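Local coordinates for protein EF-P arginine 32 rhamnosyl-transferase (Pseudomonas putida KT2440, PDB 5NV8) that is a bacterial glycosyltransferase of the EarP family, captured here with 2'-deoxy-thymidine-beta-L-rhamnose in its ligand pocket, at residues 214-220 and 350-354; 329-333 and 357-361; 172-177 and 273-277; 40-45 and 377-383; 315-319 and 338-343. All blocks are in the same frame, centred on the assembly; numbering follows the deposited sequence.

Contact 1: 214-220 and 350-354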
# COMPACT_ATOMS: atom_id res chain seq x y z
N TRP A 214 -17.87 -7.69 6.53
CA TRP A 214 -17.63 -7.18 5.18
C TRP A 214 -17.89 -8.25 4.13
O TRP A 214 -18.56 -7.99 3.12
CB TRP A 214 -16.19 -6.66 5.07
CG TRP A 214 -15.98 -5.78 3.88
CD1 TRP A 214 -16.93 -5.11 3.16
CD2 TRP A 214 -14.72 -5.47 3.26
NE1 TRP A 214 -16.35 -4.41 2.14
CE2 TRP A 214 -14.99 -4.61 2.18
CE3 TRP A 214 -13.40 -5.83 3.51
CZ2 TRP A 214 -13.99 -4.10 1.35
CZ3 TRP A 214 -12.40 -5.33 2.69
CH2 TRP A 214 -12.71 -4.48 1.62
N LEU A 215 -17.36 -9.46 4.35
CA LEU A 215 -17.59 -10.54 3.39
C LEU A 215 -19.05 -10.93 3.32
O LEU A 215 -19.52 -11.39 2.27
CB LEU A 215 -16.73 -11.75 3.76
CG LEU A 215 -15.23 -11.51 3.96
CD1 LEU A 215 -14.52 -12.82 4.27
CD2 LEU A 215 -14.61 -10.83 2.75
N ASP A 216 -19.80 -10.77 4.42
CA ASP A 216 -21.24 -10.98 4.36
C ASP A 216 -21.91 -9.92 3.50
O ASP A 216 -22.88 -10.21 2.79
CB ASP A 216 -21.84 -10.98 5.77
CG ASP A 216 -21.48 -12.22 6.56
OD1 ASP A 216 -21.14 -13.25 5.94
OD2 ASP A 216 -21.55 -12.17 7.81
N ALA A 217 -21.40 -8.69 3.54
CA ALA A 217 -21.96 -7.63 2.70
C ALA A 217 -21.68 -7.89 1.23
O ALA A 217 -22.57 -7.73 0.38
CB ALA A 217 -21.39 -6.27 3.13
N LEU A 218 -20.45 -8.29 0.90
CA LEU A 218 -20.10 -8.57 -0.50
C LEU A 218 -20.88 -9.77 -1.02
O LEU A 218 -21.37 -9.75 -2.16
CB LEU A 218 -18.60 -8.81 -0.63
CG LEU A 218 -17.67 -7.68 -0.17
CD1 LEU A 218 -16.21 -8.03 -0.41
CD2 LEU A 218 -18.03 -6.37 -0.86
N ALA A 219 -21.00 -10.83 -0.21
CA ALA A 219 -21.69 -12.03 -0.66
C ALA A 219 -23.17 -11.79 -0.89
O ALA A 219 -23.78 -12.45 -1.74
CB ALA A 219 -21.49 -13.16 0.35
N THR A 220 -23.77 -10.85 -0.16
CA THR A 220 -25.20 -10.58 -0.25
C THR A 220 -25.54 -9.47 -1.24
O THR A 220 -26.72 -9.19 -1.44
CB THR A 220 -25.77 -10.24 1.13
OG1 THR A 220 -24.95 -9.23 1.75
CG2 THR A 220 -25.81 -11.47 2.02
N ALA A 350 -21.20 0.61 6.41
CA ALA A 350 -20.24 1.56 5.86
C ALA A 350 -19.94 1.27 4.39
O ALA A 350 -19.93 2.19 3.56
CB ALA A 350 -18.95 1.54 6.68
N TRP A 351 -19.71 -0.00 4.06
CA TRP A 351 -19.38 -0.36 2.68
C TRP A 351 -20.49 0.04 1.71
O TRP A 351 -20.22 0.62 0.66
CB TRP A 351 -19.08 -1.86 2.58
CG TRP A 351 -18.99 -2.36 1.18
CD1 TRP A 351 -19.91 -3.12 0.52
CD2 TRP A 351 -17.91 -2.15 0.26
NE1 TRP A 351 -19.48 -3.39 -0.75
CE2 TRP A 351 -18.25 -2.81 -0.94
CE3 TRP A 351 -16.70 -1.46 0.33
CZ2 TRP A 351 -17.42 -2.80 -2.06
CZ3 TRP A 351 -15.87 -1.45 -0.78
CH2 TRP A 351 -16.24 -2.12 -1.96
N ARG A 352 -21.74 -0.25 2.06
CA ARG A 352 -22.85 0.10 1.18
C ARG A 352 -23.01 1.62 1.07
O ARG A 352 -23.32 2.14 -0.00
CB ARG A 352 -24.15 -0.54 1.67
CG ARG A 352 -24.17 -2.05 1.55
CD ARG A 352 -25.50 -2.64 1.98
NE ARG A 352 -25.52 -2.94 3.41
CZ ARG A 352 -25.31 -4.14 3.93
NH1 ARG A 352 -25.03 -5.18 3.15
NH2 ARG A 352 -25.35 -4.31 5.24
N ALA A 353 -22.80 2.33 2.18
CA ALA A 353 -22.87 3.79 2.14
C ALA A 353 -21.81 4.37 1.22
O ALA A 353 -22.09 5.28 0.43
CB ALA A 353 -22.73 4.36 3.55
N ALA A 354 -20.58 3.84 1.28
CA ALA A 354 -19.52 4.34 0.41
C ALA A 354 -19.81 4.02 -1.05
O ALA A 354 -19.46 4.81 -1.94
CB ALA A 354 -18.17 3.75 0.83
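The flat indole of W351 projects from helix 347-355 into a shallow hollow on helix 211-220, bounded by W214, A217 and L218. W214 forms one wall of the hollow: the edge of its ring bearing NE1 is directed at the face of W351, with W214 NE1 3.3 Å from W351 CD2. The five-membered rings form a T-shaped (edge-to-face) pair, centroids 4.8 Å apart and planes at 66°. Next to it, L218 CD2 fits close to the pyrrole part of the same indole, 3.3 Å from W351 NE1, and the small side chain of A217 leaves space for the rest (A217 CB to W351 CD1, 4.4 Å). R352 extends past A217, placing R352 NH1 3.8 Å from A217 CB at the exposed margin. The helices meet obliquely, their segment axes 10.5 Å apart and 50° from parallel. Beyond the hollow, W351 reaches L199 and I201 of the central sheet and stacks edge-to-face with F280, so W351 lies between helix 211-220 and the Rossmann-like sheet of this GT-B-type glycosyltransferase. No hydrogen bond crosses between the segments, and T220 OG1 donates within its own segment to D216 O (2.5 Å); cohesion here therefore rests on aromatic and apolar surfaces that fit together.

Contact 2: 329-333 and 357-361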
# COMPACT_ATOMS: atom_id res chain seq x y z
N ASP A 329 -22.17 14.13 2.06
CA ASP A 329 -22.57 12.73 2.01
C ASP A 329 -21.38 11.82 1.70
O ASP A 329 -21.29 10.71 2.23
CB ASP A 329 -23.68 12.53 0.98
CG ASP A 329 -25.04 13.02 1.49
OD1 ASP A 329 -25.20 13.17 2.72
OD2 ASP A 329 -25.94 13.24 0.65
N ALA A 330 -20.45 12.28 0.86
CA ALA A 330 -19.28 11.48 0.54
C ALA A 330 -18.24 11.54 1.65
O ALA A 330 -17.59 10.53 1.95
CB ALA A 330 -18.66 11.94 -0.78
N ASP A 331 -18.07 12.71 2.27
CA ASP A 331 -17.18 12.84 3.42
C ASP A 331 -17.61 11.91 4.55
O ASP A 331 -16.79 11.19 5.13
CB ASP A 331 -17.15 14.29 3.89
CG ASP A 331 -16.12 14.55 4.98
OD1 ASP A 331 -16.33 14.10 6.13
OD2 ASP A 331 -15.10 15.21 4.69
N ALA A 332 -18.91 11.89 4.85
CA ALA A 332 -19.42 11.04 5.93
C ALA A 332 -19.24 9.56 5.60
O ALA A 332 -18.96 8.75 6.49
CB ALA A 332 -20.89 11.35 6.19
N ALA A 333 -19.40 9.19 4.33
CA ALA A 333 -19.28 7.79 3.95
C ALA A 333 -17.84 7.31 3.99
O ALA A 333 -17.58 6.13 4.24
CB ALA A 333 -19.88 7.56 2.57
N HIS A 357 -21.63 6.50 -3.34
CA HIS A 357 -20.91 7.68 -3.79
C HIS A 357 -19.64 7.28 -4.54
O HIS A 357 -18.61 7.95 -4.44
CB HIS A 357 -20.57 8.59 -2.62
CG HIS A 357 -21.74 8.92 -1.74
ND1 HIS A 357 -22.77 9.74 -2.15
CD2 HIS A 357 -22.04 8.54 -0.48
CE1 HIS A 357 -23.65 9.85 -1.18
NE2 HIS A 357 -23.23 9.13 -0.15
N TRP A 358 -19.70 6.18 -5.30
CA TRP A 358 -18.49 5.68 -5.94
C TRP A 358 -17.90 6.64 -6.97
O TRP A 358 -16.66 6.78 -6.97
CB TRP A 358 -18.77 4.31 -6.57
CG TRP A 358 -17.58 3.42 -6.53
CD1 TRP A 358 -16.82 3.01 -7.59
CD2 TRP A 358 -16.99 2.82 -5.36
NE1 TRP A 358 -15.80 2.20 -7.15
CE2 TRP A 358 -15.88 2.07 -5.79
CE3 TRP A 358 -17.30 2.85 -4.00
CZ2 TRP A 358 -15.08 1.35 -4.91
CZ3 TRP A 358 -16.50 2.14 -3.12
CH2 TRP A 358 -15.40 1.40 -3.58
N PRO A 359 -18.67 7.30 -7.85
CA PRO A 359 -18.04 8.28 -8.75
C PRO A 359 -17.30 9.38 -8.02
O PRO A 359 -16.23 9.81 -8.48
CB PRO A 359 -19.23 8.82 -9.55
CG PRO A 359 -20.20 7.71 -9.56
CD PRO A 359 -20.08 7.07 -8.20
N GLU A 360 -17.84 9.87 -6.90
CA GLU A 360 -17.13 10.88 -6.12
C GLU A 360 -15.86 10.31 -5.50
O GLU A 360 -14.82 10.98 -5.49
CB GLU A 360 -18.05 11.44 -5.03
CG GLU A 360 -18.67 12.79 -5.36
CD GLU A 360 -18.90 13.65 -4.13
OE1 GLU A 360 -19.83 13.36 -3.35
OE2 GLU A 360 -18.14 14.62 -3.94
N LEU A 361 -15.92 9.09 -4.97
CA LEU A 361 -14.75 8.50 -4.34
C LEU A 361 -13.68 8.13 -5.37
O LEU A 361 -12.48 8.25 -5.10
CB LEU A 361 -15.15 7.27 -3.53
CG LEU A 361 -16.16 7.51 -2.40
CD1 LEU A 361 -16.29 6.29 -1.51
CD2 LEU A 361 -15.78 8.73 -1.59
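Helix 328-343, near its beginning, approaches the start of helix 358-373, the closest CA pair being A330 and H357 at 6.0 Å. Both belong to the run of helices that closes the C-terminal half of this GT-B-type glycosyltransferase. H357 occupies the N-cap position of the second helix; its phi/psi of -130/36° marks the turn out of the preceding chain, and its carbonyl opens the helical bonding, with L361 N donating to H357 O at 3.0 Å. On the other side, A333 N bonds to D329 O at 3.2 Å within a regular helical turn.

The small A330 lets the two backbones come this close. The imidazole of H357 lies against the opposing helix, one face over D329 C and A330 CA, and D329 CB is 3.4 Å from H357 CE1. H357 NE2 and D329 O are 3.5 Å apart, but the angle is too poor for a hydrogen bond, so the ring is held here by van der Waals contact. E360 also reaches A330, with E360 OE1 3.2 Å from A330 CB; that carboxylate oxygen finds its hydrogen-bond partner in S327, just ahead of the first segment. L361 adds a looser apolar contact, L361 CD2 to A330 CB at 4.4 Å, and also touches L326. One turn further along, A333 CB meets the edge of the imidazole, 3.9 Å from H357 CD2.

Contact 3: 172-177 and 273-277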
# COMPACT_ATOMS: atom_id res chain seq x y z
N ARG A 172 4.28 4.78 -15.53
CA ARG A 172 4.10 3.33 -15.69
C ARG A 172 2.71 2.89 -15.27
O ARG A 172 2.19 1.90 -15.79
CB ARG A 172 5.16 2.58 -14.89
CG ARG A 172 6.56 2.63 -15.48
CD ARG A 172 7.53 1.75 -14.70
NE ARG A 172 8.10 2.45 -13.55
CZ ARG A 172 7.74 2.22 -12.29
NH1 ARG A 172 6.82 1.30 -12.02
NH2 ARG A 172 8.31 2.90 -11.30
N ARG A 173 2.09 3.62 -14.34
CA ARG A 173 0.72 3.30 -13.93
C ARG A 173 -0.26 3.57 -15.06
O ARG A 173 -1.12 2.73 -15.37
CB ARG A 173 0.35 4.10 -12.68
CG ARG A 173 -1.02 3.77 -12.11
CD ARG A 173 -1.53 4.90 -11.22
NE ARG A 173 -1.46 6.19 -11.90
CZ ARG A 173 -1.99 7.32 -11.43
NH1 ARG A 173 -2.63 7.32 -10.26
NH2 ARG A 173 -1.88 8.45 -12.12
N ASP A 174 -0.15 4.74 -15.69
CA ASP A 174 -1.10 5.13 -16.73
C ASP A 174 -1.02 4.21 -17.94
O ASP A 174 -2.06 3.82 -18.50
CB ASP A 174 -0.84 6.58 -17.14
CG ASP A 174 -1.13 7.55 -16.02
OD1 ASP A 174 -0.91 8.77 -16.20
OD2 ASP A 174 -1.60 7.10 -14.95
N GLY A 175 0.19 3.85 -18.37
CA GLY A 175 0.33 2.95 -19.50
C GLY A 175 -0.23 1.56 -19.23
O GLY A 175 -0.73 0.90 -20.14
N PHE A 176 -0.15 1.11 -17.97
CA PHE A 176 -0.70 -0.20 -17.62
C PHE A 176 -2.23 -0.16 -17.63
O PHE A 176 -2.87 -1.05 -18.21
CB PHE A 176 -0.18 -0.63 -16.25
CG PHE A 176 -0.70 -1.96 -15.79
CD1 PHE A 176 -0.04 -3.13 -16.11
CD2 PHE A 176 -1.86 -2.03 -15.02
CE1 PHE A 176 -0.53 -4.35 -15.68
CE2 PHE A 176 -2.34 -3.25 -14.59
CZ PHE A 176 -1.68 -4.41 -14.92
N GLN A 177 -2.82 0.85 -16.99
CA GLN A 177 -4.27 0.93 -16.88
C GLN A 177 -4.95 1.32 -18.19
O GLN A 177 -6.17 1.16 -18.29
CB GLN A 177 -4.65 1.94 -15.79
CG GLN A 177 -4.15 1.56 -14.40
CD GLN A 177 -4.56 2.57 -13.34
OE1 GLN A 177 -4.61 3.78 -13.59
NE2 GLN A 177 -4.85 2.08 -12.14
N ARG A 273 1.18 -3.80 -9.90
CA ARG A 273 0.26 -4.19 -10.96
C ARG A 273 -1.06 -4.68 -10.39
O ARG A 273 -2.13 -4.43 -10.96
CB ARG A 273 0.90 -5.26 -11.85
CG ARG A 273 2.35 -4.99 -12.24
CD ARG A 273 2.66 -5.45 -13.66
NE ARG A 273 3.12 -6.84 -13.70
CZ ARG A 273 3.14 -7.59 -14.80
NH1 ARG A 273 2.73 -7.09 -15.95
NH2 ARG A 273 3.58 -8.84 -14.74
N LEU A 274 -1.01 -5.37 -9.25
CA LEU A 274 -2.23 -5.78 -8.56
C LEU A 274 -3.06 -4.56 -8.16
O LEU A 274 -4.26 -4.49 -8.46
CB LEU A 274 -1.89 -6.63 -7.34
CG LEU A 274 -3.06 -7.36 -6.67
CD1 LEU A 274 -3.83 -8.19 -7.69
CD2 LEU A 274 -2.57 -8.23 -5.53
N LEU A 275 -2.43 -3.60 -7.48
CA LEU A 275 -3.15 -2.40 -7.05
C LEU A 275 -3.75 -1.66 -8.23
O LEU A 275 -4.90 -1.22 -8.18
CB LEU A 275 -2.22 -1.48 -6.25
CG LEU A 275 -1.65 -2.02 -4.94
CD1 LEU A 275 -0.66 -1.02 -4.35
CD2 LEU A 275 -2.77 -2.32 -3.94
N TRP A 276 -2.98 -1.51 -9.32
CA TRP A 276 -3.47 -0.81 -10.50
C TRP A 276 -4.63 -1.54 -11.17
O TRP A 276 -5.39 -0.92 -11.92
CB TRP A 276 -2.33 -0.62 -11.51
CG TRP A 276 -1.12 0.07 -10.95
CD1 TRP A 276 -1.05 0.82 -9.81
CD2 TRP A 276 0.20 0.07 -11.51
NE1 TRP A 276 0.23 1.29 -9.63
CE2 TRP A 276 1.02 0.84 -10.66
CE3 TRP A 276 0.78 -0.51 -12.65
CZ2 TRP A 276 2.37 1.05 -10.90
CZ3 TRP A 276 2.12 -0.29 -12.90
CH2 TRP A 276 2.90 0.48 -12.03
N SER A 277 -4.79 -2.84 -10.92
CA SER A 277 -5.77 -3.65 -11.63
C SER A 277 -7.14 -3.65 -10.97
O SER A 277 -8.15 -3.82 -11.67
CB SER A 277 -5.26 -5.09 -11.76
OG SER A 277 -4.26 -5.18 -12.77
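R172 opens the contact with its backbone, R172 O lying 3.6 Å from W276 CZ3, while its side chain passes the same indole (R172 NH1 to W276 CH2, 4.0 Å) and its NE bonds to S168. R173 then lays its aliphatic part over the ring: R173 CG stands 3.6 Å from the centroid of the five-membered ring of W276 and only 6° off the normal, a clear CH-pi contact. Its guanidinium turns back to a salt bridge with D174 (R173 NH2 to D174 OD2, 3.1 Å). F176 comes next on the facing side of the helix. W276 directs an edge at its face in an offset edge-to-face pair, with the F176 ring and the six-membered ring of W276 5.7 Å apart between centroids and their planes at 60°. The far rim of the phenyl reaches S277, F176 CE2 to S277 OG being 3.3 Å. Q177 ends the walk with the single hydrogen bond between the segments, Q177 NE2 to W276 O at 3.1 Å, made near the C-terminal end of helix 268-277. W276 is thus a knob in a hole formed by R172, R173, F176 and Q177, and the segment axes cross at -57°, 10.1 Å apart. Helix 268-277 is the crossover between parallel strands 258-263 and 280-284; W276 also touches A295 of helix 287-295, and F186 of helix 180-189 packs on R273 and S277.

Contact 4: 40-45 and 377-383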
# COMPACT_ATOMS: atom_id res chain seq x y z
N GLN A 40 16.04 2.98 -5.37
CA GLN A 40 15.79 4.30 -5.94
C GLN A 40 17.04 5.18 -5.89
O GLN A 40 17.32 5.91 -6.84
CB GLN A 40 14.62 4.97 -5.22
CG GLN A 40 14.08 6.20 -5.92
CD GLN A 40 12.81 6.73 -5.29
OE1 GLN A 40 12.52 6.45 -4.12
NE2 GLN A 40 12.06 7.52 -6.04
N LEU A 41 17.79 5.13 -4.78
CA LEU A 41 18.99 5.94 -4.68
C LEU A 41 20.10 5.48 -5.61
O LEU A 41 20.99 6.27 -5.94
CB LEU A 41 19.52 5.96 -3.24
CG LEU A 41 18.52 6.29 -2.14
CD1 LEU A 41 18.99 5.69 -0.83
CD2 LEU A 41 18.32 7.79 -2.02
N VAL A 42 20.07 4.22 -6.04
CA VAL A 42 20.98 3.76 -7.08
C VAL A 42 20.46 4.18 -8.45
O VAL A 42 21.19 4.77 -9.25
CB VAL A 42 21.17 2.24 -7.00
CG1 VAL A 42 21.93 1.74 -8.22
CG2 VAL A 42 21.88 1.85 -5.72
N ALA A 43 19.19 3.88 -8.74
CA ALA A 43 18.69 4.01 -10.10
C ALA A 43 18.53 5.47 -10.50
O ALA A 43 18.89 5.85 -11.62
CB ALA A 43 17.36 3.27 -10.23
N GLU A 44 17.98 6.30 -9.62
CA GLU A 44 17.68 7.68 -9.96
C GLU A 44 18.75 8.67 -9.51
O GLU A 44 18.73 9.82 -9.96
CB GLU A 44 16.32 8.09 -9.37
CG GLU A 44 15.16 7.22 -9.85
CD GLU A 44 13.81 7.76 -9.43
OE1 GLU A 44 13.70 8.98 -9.20
OE2 GLU A 44 12.85 6.96 -9.32
N HIS A 45 19.67 8.25 -8.65
CA HIS A 45 20.69 9.15 -8.13
C HIS A 45 22.11 8.61 -8.26
O HIS A 45 23.05 9.29 -7.82
CB HIS A 45 20.39 9.49 -6.66
CG HIS A 45 19.10 10.23 -6.47
ND1 HIS A 45 19.03 11.60 -6.39
CD2 HIS A 45 17.83 9.77 -6.36
CE1 HIS A 45 17.77 11.96 -6.23
NE2 HIS A 45 17.02 10.87 -6.21
N ASP A 377 9.80 13.72 -4.19
CA ASP A 377 9.73 12.45 -3.48
C ASP A 377 10.73 12.43 -2.33
O ASP A 377 11.50 13.37 -2.11
CB ASP A 377 9.99 11.30 -4.44
CG ASP A 377 11.37 11.35 -5.06
OD1 ASP A 377 11.67 12.32 -5.78
OD2 ASP A 377 12.17 10.42 -4.81
N LEU A 378 10.73 11.31 -1.59
CA LEU A 378 11.58 11.20 -0.41
C LEU A 378 13.04 11.00 -0.79
O LEU A 378 13.94 11.57 -0.16
CB LEU A 378 11.09 10.06 0.48
CG LEU A 378 11.78 9.97 1.84
CD1 LEU A 378 11.30 11.10 2.75
CD2 LEU A 378 11.55 8.61 2.47
N ALA A 379 13.31 10.17 -1.81
CA ALA A 379 14.69 9.93 -2.22
C ALA A 379 15.37 11.22 -2.66
O ALA A 379 16.53 11.48 -2.30
CB ALA A 379 14.74 8.89 -3.34
N THR A 380 14.66 12.06 -3.42
CA THR A 380 15.19 13.37 -3.76
C THR A 380 15.35 14.24 -2.52
O THR A 380 16.32 14.99 -2.39
CB THR A 380 14.28 14.06 -4.79
OG1 THR A 380 14.18 13.24 -5.96
CG2 THR A 380 14.83 15.43 -5.17
N ALA A 381 14.40 14.14 -1.58
CA ALA A 381 14.49 14.92 -0.35
C ALA A 381 15.68 14.50 0.49
O ALA A 381 16.24 15.33 1.23
CB ALA A 381 13.19 14.78 0.45
N LEU A 382 16.10 13.24 0.40
CA LEU A 382 17.29 12.81 1.13
C LEU A 382 18.58 13.22 0.43
O LEU A 382 19.60 13.43 1.09
CB LEU A 382 17.25 11.30 1.34
CG LEU A 382 16.11 10.78 2.22
CD1 LEU A 382 16.16 9.26 2.32
CD2 LEU A 382 16.17 11.41 3.60
N VAL A 383 18.55 13.36 -0.89
CA VAL A 383 19.78 13.63 -1.64
C VAL A 383 20.10 15.12 -1.67
O VAL A 383 21.22 15.53 -1.37
CB VAL A 383 19.67 13.04 -3.06
CG1 VAL A 383 20.59 13.77 -4.02
CG2 VAL A 383 19.98 11.55 -3.05
O HOH W 1 14.24 9.95 -6.46
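GT-B glycosyltransferases commonly end in a helix that returns to the N-terminal Rossmann-like domain, and the packing of helix 378-387 on helix 30-43 is consistent with that arrangement. D377, in the p rotamer, is the N-cap: its side chain swings back to receive T380 N at OD2 (3.3 Å), while T380, with chi1 in m, donates its OG1 to D377 OD1 at 2.7 Å. Facing it, Q40 extends in a t,t conformation that sets Q40 OE1 3.4 Å from A379 CB. Q40 NE2 is 3.2 Å from D377 OD2, but badly angled for a hydrogen bond; it donates instead to R165 O, and weakly to E44 OE2 (3.4 Å).

L41 takes the m,t rotamer and sends CD2 into the apolar gap, 4.0 Å from A379 CB and 4.2 Å from V383 CG2. L41 also touches V49 of strand 48-51, so the returning helix is packed against the beta-alpha-beta unit. H45, in the turn that follows helix 30-43, has chi1 in m and chi2 near -95°, which turns a face of its imidazole to V383: V383 CG2 lies 3.8 Å from the ring centroid in a CH-pi contact. A water joins the two segments, hydrogen-bonded to H45 NE2 at 2.9 Å and donating to E44 OE1 at 3.0 Å and to D377 OD2 at 2.7 Å.

Contact 5: 315-319 and 338-343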
# COMPACT_ATOMS: atom_id res chain seq x y z
N LEU A 315 -4.85 7.57 12.69
CA LEU A 315 -5.78 7.35 11.60
C LEU A 315 -6.52 8.64 11.24
O LEU A 315 -6.51 9.07 10.09
CB LEU A 315 -6.75 6.22 11.97
CG LEU A 315 -7.82 5.68 11.01
CD1 LEU A 315 -9.09 6.51 11.03
CD2 LEU A 315 -7.25 5.61 9.61
N GLU A 316 -7.12 9.30 12.24
CA GLU A 316 -7.88 10.51 11.96
C GLU A 316 -6.98 11.66 11.52
O GLU A 316 -7.43 12.55 10.78
CB GLU A 316 -8.71 10.91 13.19
CG GLU A 316 -9.42 9.73 13.88
CD GLU A 316 -10.84 9.49 13.37
OE1 GLU A 316 -11.36 10.33 12.61
OE2 GLU A 316 -11.43 8.45 13.74
N ALA A 317 -5.71 11.67 11.94
CA ALA A 317 -4.79 12.67 11.43
C ALA A 317 -4.55 12.49 9.94
O ALA A 317 -4.29 13.46 9.23
CB ALA A 317 -3.47 12.65 12.20
N PHE A 318 -4.65 11.25 9.44
CA PHE A 318 -4.54 11.05 8.00
C PHE A 318 -5.79 11.55 7.28
O PHE A 318 -5.70 12.15 6.20
CB PHE A 318 -4.30 9.58 7.68
CG PHE A 318 -4.33 9.29 6.21
CD1 PHE A 318 -3.41 9.88 5.36
CD2 PHE A 318 -5.30 8.47 5.66
CE1 PHE A 318 -3.44 9.65 4.01
CE2 PHE A 318 -5.34 8.23 4.30
CZ PHE A 318 -4.40 8.82 3.47
N LEU A 319 -6.97 11.32 7.86
CA LEU A 319 -8.20 11.71 7.18
C LEU A 319 -8.42 13.21 7.15
O LEU A 319 -9.19 13.69 6.31
CB LEU A 319 -9.41 11.05 7.83
CG LEU A 319 -9.45 9.53 7.92
CD1 LEU A 319 -10.35 9.13 9.07
CD2 LEU A 319 -9.93 8.93 6.60
N TRP A 338 -13.56 4.06 6.87
CA TRP A 338 -12.20 3.85 7.36
C TRP A 338 -12.16 3.64 8.87
O TRP A 338 -11.37 2.84 9.37
CB TRP A 338 -11.32 5.04 6.95
CG TRP A 338 -10.93 5.00 5.51
CD1 TRP A 338 -11.74 4.77 4.43
CD2 TRP A 338 -9.61 5.22 4.98
NE1 TRP A 338 -11.01 4.82 3.27
CE2 TRP A 338 -9.70 5.10 3.58
CE3 TRP A 338 -8.37 5.50 5.56
CZ2 TRP A 338 -8.59 5.25 2.74
CZ3 TRP A 338 -7.28 5.65 4.73
CH2 TRP A 338 -7.39 5.52 3.34
N ARG A 339 -13.01 4.36 9.62
CA ARG A 339 -13.06 4.16 11.06
C ARG A 339 -13.57 2.76 11.40
O ARG A 339 -13.09 2.13 12.35
CB ARG A 339 -13.95 5.22 11.71
CG ARG A 339 -13.34 6.61 11.74
CD ARG A 339 -14.37 7.65 12.14
NE ARG A 339 -13.77 8.96 12.35
CZ ARG A 339 -14.46 10.08 12.54
NH1 ARG A 339 -15.79 10.04 12.56
NH2 ARG A 339 -13.83 11.23 12.72
N ALA A 340 -14.54 2.26 10.63
CA ALA A 340 -15.12 0.95 10.91
C ALA A 340 -14.08 -0.16 10.77
O ALA A 340 -14.04 -1.09 11.58
CB ALA A 340 -16.30 0.70 9.98
N TRP A 341 -13.23 -0.08 9.74
CA TRP A 341 -12.19 -1.07 9.51
C TRP A 341 -11.11 -1.04 10.58
O TRP A 341 -10.31 -1.98 10.66
CB TRP A 341 -11.57 -0.84 8.13
CG TRP A 341 -10.74 -1.97 7.59
CD1 TRP A 341 -9.44 -1.91 7.16
CD2 TRP A 341 -11.15 -3.34 7.40
NE1 TRP A 341 -9.03 -3.14 6.72
CE2 TRP A 341 -10.05 -4.04 6.86
CE3 TRP A 341 -12.34 -4.03 7.64
CZ2 TRP A 341 -10.11 -5.40 6.56
CZ3 TRP A 341 -12.40 -5.38 7.34
CH2 TRP A 341 -11.29 -6.05 6.80
N ASN A 342 -11.07 0.00 11.41
CA ASN A 342 -10.04 0.14 12.44
C ASN A 342 -10.59 0.25 13.86
O ASN A 342 -9.82 0.11 14.81
CB ASN A 342 -9.17 1.38 12.16
CG ASN A 342 -8.32 1.22 10.91
OD1 ASN A 342 -7.33 0.49 10.90
ND2 ASN A 342 -8.70 1.92 9.85
N MET A 343 -11.90 0.48 14.03
CA MET A 343 -12.49 0.64 15.36
C MET A 343 -13.70 -0.26 15.58
O MET A 343 -14.48 -0.02 16.51
CB MET A 343 -12.87 2.11 15.60
CG MET A 343 -11.83 3.11 15.10
SD MET A 343 -12.39 4.82 15.10
CE MET A 343 -13.24 4.91 16.67
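E316 and R339 form a salt bridge at the partly exposed side of the contact, with R339 NH2 2.6 Å and R339 NE 2.8 Å from E316 OE1; a weaker bond runs from R339 NE to E316 OE2, also at 2.8 Å. N342 ND2 bonds back to W338 O of its own helix at 2.9 Å, and its amide also engages W301 O and I303 N, tying the helix to the edge of the sheet at strand 299-302. Helices 315-322 and 328-343 make a helical hairpin, the segment axes running at 168° with a closest approach of 11.4 Å. Inside it, L315 packs on W338 (L315 CD2 to W338 CE3, 4.2 Å) and L319 CD2 sits 3.9 Å from the same CE3. F318 CE2 touches W338 CZ3 at 3.3 Å; those two rings are inclined by 27° but slid apart, with little overlap. F318 continues into an aromatic cluster with F289, W301 and Y322, while W338 lies on L300.

In the fold
Contacts 1, 2 and 5 form one continuous region of the C-terminal half. Contact 1 touches contact 2 where A354 O meets L361 CD1 (3.5 Å) and W351 CH2 meets W358 CH2 (4.0 Å), and contact 5 through W214 CE3 and W341 CH2 (3.9 Å). Contacts 2 and 5 share helix 328-343, with centres 16 Å apart. Contact 4 closes the longest loop and encloses the others in sequence; its centre is 41 Å from that of contact 1 but 22 Å from that of contact 3. Bound 2'-deoxy-thymidine-beta-L-rhamnose lies about 10 Å from the side chain of R273 (contact 3), 11 Å from N342 (contact 5) and 13 Å from Q40 (contact 4).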